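Local coordinates for protein cell division inhibitor SulA (Pseudomonas aeruginosa, PDB 1OFU) that probably halts cell division during the SOS response by binding FtsZ one to one and blocking its polymerization into the Z ring, at residues H15-L20 with P42-H47. Residues are numbered along the deposited sequence; the frame is centred on the assembly and turned at random.
Sequences HCLTLL and PASLTH
Leu17 of helix 13-28 meets Ser44 and Leu45 of the loop that joins strand 35-39 to helix 47-52, and Leu20, one turn on, meets Leu45. The well-packed part lies on the sheet side, where three leucines meet through methyl groups alone. CD2 of Leu17 rests on CD1 of Leu45 at 3.9 Å, the two side chains sliding past one another in opposite directions. CD2 of Leu20 stands over the fork of Leu45, marginally nearer its CD2 (4.3 Å), a looser touch. Leu45 is the centre of an inverse gamma turn; its side chain leaves the backbone alongside the helix rather than at it, and with CG anti to the carbonyl carbon (chi1 -80°) its end swings nearer. Leucine suits this place because its branched end offers a broad apolar surface, CD1 against Leu17 and both methyls toward Leu20. Leu20 and Leu45 are buried, the first also on Leu9 of strand 4-10, the second on Trp90; leucines likewise suit this inner face of the helix.

Toward solvent the character changes. The small, exposed Ser44 extends its hydroxyl, anti to the backbone N at chi1 -169°, to the fork of Leu17, and being polar it suits this rim. OG lies 3.1 Å from CD1 of Leu17, a close approach for oxygen and methyl. Farther along, Thr46 occupies the N-cap position, its OG1 hydrogen-bonded to the backbone N of Trp49.

This is packing within an alpha/beta fold on a parallel sheet, of a family placed in the P-loop NTPase clan: helix 13-28 makes the beta-alpha-beta crossover between strands 4-10 and 35-39 and packs on the loop after the second. With 141 Å² buried and no polar bond between the segments, shape rather than directional bonding governs the attachment.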
loop_
_atom_site.group_PDB
_atom_site.type_symbol
_atom_site.label_atom_id
_atom_site.label_comp_id
_atom_site.label_asym_id
_atom_site.label_seq_id
_atom_site.Cartn_x
_atom_site.Cartn_y
_atom_site.Cartn_z
ATOM N N HIS D 15 -16.194 -4.115 -3.455
ATOM C CA HIS D 15 -15.447 -4.022 -2.199
ATOM C C HIS D 15 -14.281 -5.009 -2.198
ATOM O O HIS D 15 -13.180 -4.687 -1.751
ATOM C CB HIS D 15 -16.351 -4.317 -0.999
ATOM C CG HIS D 15 -17.413 -3.289 -0.769
ATOM N ND1 HIS D 15 -18.130 -3.210 0.406
ATOM C CD2 HIS D 15 -17.887 -2.301 -1.565
ATOM C CE1 HIS D 15 -19.000 -2.219 0.325
ATOM N NE2 HIS D 15 -18.874 -1.652 -0.861
ATOM N N CYS D 16 -14.526 -6.216 -2.690
ATOM C CA CYS D 16 -13.476 -7.223 -2.735
ATOM C C CYS D 16 -12.316 -6.737 -3.612
ATOM O O CYS D 16 -11.148 -6.952 -3.284
ATOM C CB CYS D 16 -14.034 -8.547 -3.266
ATOM S SG CYS D 16 -15.295 -9.318 -2.198
ATOM N N LEU D 17 -12.637 -6.070 -4.719
ATOM C CA LEU D 17 -11.605 -5.552 -5.620
ATOM C C LEU D 17 -10.768 -4.440 -4.997
ATOM O O LEU D 17 -9.547 -4.465 -5.074
ATOM C CB LEU D 17 -12.231 -5.022 -6.916
ATOM C CG LEU D 17 -12.681 -6.057 -7.947
ATOM C CD1 LEU D 17 -13.476 -5.364 -9.054
ATOM C CD2 LEU D 17 -11.461 -6.772 -8.519
ATOM N N THR D 18 -11.425 -3.460 -4.387
ATOM C CA THR D 18 -10.712 -2.351 -3.780
ATOM C C THR D 18 -9.855 -2.794 -2.584
ATOM O O THR D 18 -8.825 -2.182 -2.288
ATOM C CB THR D 18 -11.692 -1.223 -3.362
ATOM O OG1 THR D 18 -10.971 0.011 -3.254
ATOM C CG2 THR D 18 -12.342 -1.527 -2.022
ATOM N N LEU D 19 -10.269 -3.856 -1.897
ATOM C CA LEU D 19 -9.486 -4.360 -0.769
ATOM C C LEU D 19 -8.271 -5.135 -1.282
ATOM O O LEU D 19 -7.254 -5.230 -0.600
ATOM C CB LEU D 19 -10.341 -5.270 0.121
ATOM C CG LEU D 19 -11.342 -4.573 1.056
ATOM C CD1 LEU D 19 -12.279 -5.609 1.683
ATOM C CD2 LEU D 19 -10.586 -3.797 2.131
ATOM N N LEU D 20 -8.381 -5.680 -2.492
ATOM C CA LEU D 20 -7.300 -6.450 -3.104
ATOM C C LEU D 20 -6.157 -5.553 -3.577
ATOM O O LEU D 20 -4.983 -5.862 -3.381
ATOM C CB LEU D 20 -7.847 -7.234 -4.306
ATOM C CG LEU D 20 -6.909 -8.141 -5.106
ATOM C CD1 LEU D 20 -6.485 -9.328 -4.261
ATOM C CD2 LEU D 20 -7.618 -8.626 -6.365
ATOM N N PRO D 42 -9.391 -13.387 -12.482
ATOM C CA PRO D 42 -10.739 -13.220 -13.031
ATOM C C PRO D 42 -10.831 -12.086 -14.054
ATOM O O PRO D 42 -10.024 -11.150 -14.042
ATOM C CB PRO D 42 -11.590 -12.971 -11.787
ATOM C CG PRO D 42 -10.622 -12.335 -10.832
ATOM C CD PRO D 42 -9.379 -13.159 -11.026
ATOM N N ALA D 43 -11.821 -12.185 -14.935
ATOM C CA ALA D 43 -12.039 -11.206 -15.996
ATOM C C ALA D 43 -12.053 -9.787 -15.464
ATOM O O ALA D 43 -11.704 -8.844 -16.168
ATOM C CB ALA D 43 -13.353 -11.509 -16.719
ATOM N N SER D 44 -12.463 -9.640 -14.213
ATOM C CA SER D 44 -12.513 -8.336 -13.573
ATOM C C SER D 44 -11.140 -7.651 -13.567
ATOM O O SER D 44 -11.049 -6.436 -13.740
ATOM C CB SER D 44 -13.023 -8.491 -12.136
ATOM O OG SER D 44 -13.323 -7.231 -11.575
ATOM N N LEU D 45 -10.074 -8.419 -13.352
ATOM C CA LEU D 45 -8.732 -7.840 -13.333
ATOM C C LEU D 45 -8.174 -7.621 -14.730
ATOM O O LEU D 45 -7.294 -8.349 -15.179
ATOM C CB LEU D 45 -7.757 -8.721 -12.544
ATOM C CG LEU D 45 -7.786 -8.599 -11.022
ATOM C CD1 LEU D 45 -9.067 -9.210 -10.476
ATOM C CD2 LEU D 45 -6.568 -9.301 -10.447
ATOM N N THR D 46 -8.692 -6.609 -15.411
ATOM C CA THR D 46 -8.238 -6.280 -16.754
ATOM C C THR D 46 -6.925 -5.533 -16.623
ATOM O O THR D 46 -6.564 -5.079 -15.534
ATOM C CB THR D 46 -9.227 -5.345 -17.458
ATOM O OG1 THR D 46 -9.323 -4.122 -16.714
ATOM C CG2 THR D 46 -10.608 -5.989 -17.547
ATOM N N HIS D 47 -6.210 -5.401 -17.733
ATOM C CA HIS D 47 -4.953 -4.681 -17.715
ATOM C C HIS D 47 -5.210 -3.244 -17.276
ATOM O O HIS D 47 -4.361 -2.622 -16.637
ATOM C CB HIS D 47 -4.301 -4.708 -19.101
ATOM C CG HIS D 47 -3.611 -6.000 -19.417
ATOM N ND1 HIS D 47 -2.428 -6.057 -20.123
ATOM C CD2 HIS D 47 -3.939 -7.281 -19.128
ATOM C CE1 HIS D 47 -2.057 -7.318 -20.254
ATOM N NE2 HIS D 47 -2.957 -8.081 -19.661
#